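Long-range contact in Emp46p (Saccharomyces cerevisiae, PDB 2A6V), which acts as a calcium-independent, lectin-like cargo receptor with a potassium-binding carbohydrate recognition domain, and takes part in the secretion of glycoproteins: residues A[57-62]-A[192-197]. Numbering follows the deposited sequence. Where two conformers were deposited one is given.
Sequences KPEYSI and SSPFRI
Tyr60 and Phe195 form a single antiparallel bridge, a hydrogen-bonded pair: Tyr60 N donates nearly straight (172°) to Phe195 O at 2.8 Å. Phe195 N returns a more bent bond to Tyr60 O at 3.1 Å. Two residues from the pair on each chain, a water donates to Pro58 O and accepts from Ile197 N. Strands 51-56 and 196-202 are neighbours in one sheet of the legume-lectin-like beta sandwich; beyond the Ile197 to Leu56 backbone bond the water interrupts their pairing, which resumes as this one bridge in the loop leading to strand 66-75 of the other sheet. Both aromatic side chains enter the space between the sheets, touching Met66. Tyr60 CG is anti to the backbone N; Phe195 CG takes the crowded position between N and carbonyl carbon (chi1 55°), turning one ring face to Tyr60 O, 3.5 Å above the plane, offset toward the rim. The ring planes lie at 69°, Phe195 CZ meeting the Tyr60 edge at CD2 (3.6 Å). Ile62 CD1 reaches the Phe195 edge. Tyr60 OH hydrogen-bonds to Asp219 OD1. Outside, Glu59 OE2 lies against Arg196 CG; the charged ends are not in contact (OE2 to Arg196 NE 4.9 Å), and the guanidinium makes a cation-pi contact with Trp55.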
# COMPACT_ATOMS: atom_id res chain seq x y z
N LYS A 57 -9.58 -3.66 9.05
CA LYS A 57 -10.45 -4.79 9.35
C LYS A 57 -11.75 -4.77 8.50
O LYS A 57 -12.06 -5.77 7.86
CB LYS A 57 -10.78 -4.86 10.85
CG LYS A 57 -9.61 -5.23 11.76
CD LYS A 57 -10.04 -5.24 13.25
CE LYS A 57 -8.83 -5.32 14.17
NZ LYS A 57 -9.22 -5.12 15.62
N PRO A 58 -12.47 -3.66 8.46
CA PRO A 58 -13.72 -3.64 7.67
C PRO A 58 -13.41 -3.59 6.18
O PRO A 58 -12.48 -2.89 5.78
CB PRO A 58 -14.38 -2.34 8.10
CG PRO A 58 -13.28 -1.45 8.50
CD PRO A 58 -12.21 -2.35 9.06
N GLU A 59 -14.15 -4.34 5.39
CA GLU A 59 -14.10 -4.19 3.94
C GLU A 59 -14.78 -2.89 3.55
O GLU A 59 -15.73 -2.46 4.20
CB GLU A 59 -14.80 -5.36 3.24
CG GLU A 59 -14.15 -6.69 3.56
CD GLU A 59 -14.52 -7.78 2.59
OE1 GLU A 59 -15.70 -7.84 2.18
OE2 GLU A 59 -13.62 -8.59 2.25
N TYR A 60 -14.28 -2.26 2.50
CA TYR A 60 -14.83 -1.00 2.01
C TYR A 60 -15.70 -1.20 0.77
O TYR A 60 -15.31 -1.88 -0.17
CB TYR A 60 -13.69 -0.05 1.64
CG TYR A 60 -14.16 1.34 1.27
CD1 TYR A 60 -14.59 2.21 2.24
CD2 TYR A 60 -14.17 1.77 -0.06
CE1 TYR A 60 -15.02 3.48 1.92
CE2 TYR A 60 -14.60 3.05 -0.39
CZ TYR A 60 -15.03 3.90 0.60
OH TYR A 60 -15.45 5.18 0.30
N SER A 61 -16.89 -0.60 0.78
CA SER A 61 -17.77 -0.57 -0.38
C SER A 61 -17.89 0.88 -0.87
O SER A 61 -18.23 1.77 -0.10
CB SER A 61 -19.14 -1.16 -0.02
OG SER A 61 -19.03 -2.55 0.25
N ILE A 62 -17.58 1.10 -2.14
CA ILE A 62 -17.60 2.45 -2.71
C ILE A 62 -19.03 2.92 -2.89
O ILE A 62 -19.90 2.13 -3.25
CB ILE A 62 -16.86 2.48 -4.07
CG1 ILE A 62 -15.36 2.53 -3.85
CG2 ILE A 62 -17.31 3.69 -4.92
CD1 ILE A 62 -14.57 2.35 -5.11
N SER A 192 -17.81 -2.49 -7.87
CA SER A 192 -18.93 -3.41 -7.71
C SER A 192 -18.71 -4.53 -6.69
O SER A 192 -19.46 -5.50 -6.65
CB SER A 192 -19.24 -4.03 -9.07
OG SER A 192 -18.13 -4.78 -9.56
N SER A 193 -17.68 -4.40 -5.85
CA SER A 193 -17.42 -5.41 -4.83
C SER A 193 -16.75 -4.77 -3.62
O SER A 193 -16.01 -3.79 -3.77
CB SER A 193 -16.55 -6.53 -5.38
OG SER A 193 -15.21 -6.10 -5.58
N PRO A 194 -17.00 -5.30 -2.43
CA PRO A 194 -16.26 -4.86 -1.24
C PRO A 194 -14.80 -5.28 -1.39
O PRO A 194 -14.51 -6.27 -2.05
CB PRO A 194 -16.94 -5.60 -0.09
CG PRO A 194 -18.25 -6.06 -0.63
CD PRO A 194 -18.01 -6.33 -2.09
N PHE A 195 -13.88 -4.52 -0.81
CA PHE A 195 -12.48 -4.88 -0.88
C PHE A 195 -11.74 -4.44 0.37
O PHE A 195 -12.21 -3.62 1.16
CB PHE A 195 -11.83 -4.31 -2.15
CG PHE A 195 -11.99 -2.83 -2.29
CD1 PHE A 195 -13.11 -2.30 -2.92
CD2 PHE A 195 -11.04 -1.97 -1.77
CE1 PHE A 195 -13.28 -0.93 -3.03
CE2 PHE A 195 -11.21 -0.61 -1.89
CZ PHE A 195 -12.33 -0.09 -2.52
N ARG A 196 -10.57 -5.04 0.55
CA ARG A 196 -9.75 -4.83 1.72
C ARG A 196 -8.62 -3.90 1.34
O ARG A 196 -8.10 -3.98 0.22
CB ARG A 196 -9.22 -6.16 2.22
CG ARG A 196 -10.33 -7.01 2.86
CD ARG A 196 -9.86 -8.30 3.50
NE ARG A 196 -8.77 -8.94 2.76
CZ ARG A 196 -7.48 -8.94 3.16
NH1 ARG A 196 -7.09 -8.36 4.29
NH2 ARG A 196 -6.57 -9.55 2.41
N ILE A 197 -8.23 -3.06 2.29
CA ILE A 197 -7.22 -2.03 2.08
C ILE A 197 -6.09 -2.21 3.04
O ILE A 197 -6.31 -2.34 4.25
CB ILE A 197 -7.86 -0.63 2.30
CG1 ILE A 197 -8.99 -0.38 1.30
CG2 ILE A 197 -6.83 0.46 2.28
CD1 ILE A 197 -9.94 0.65 1.74
O HOH W 1 -10.05 -3.48 4.59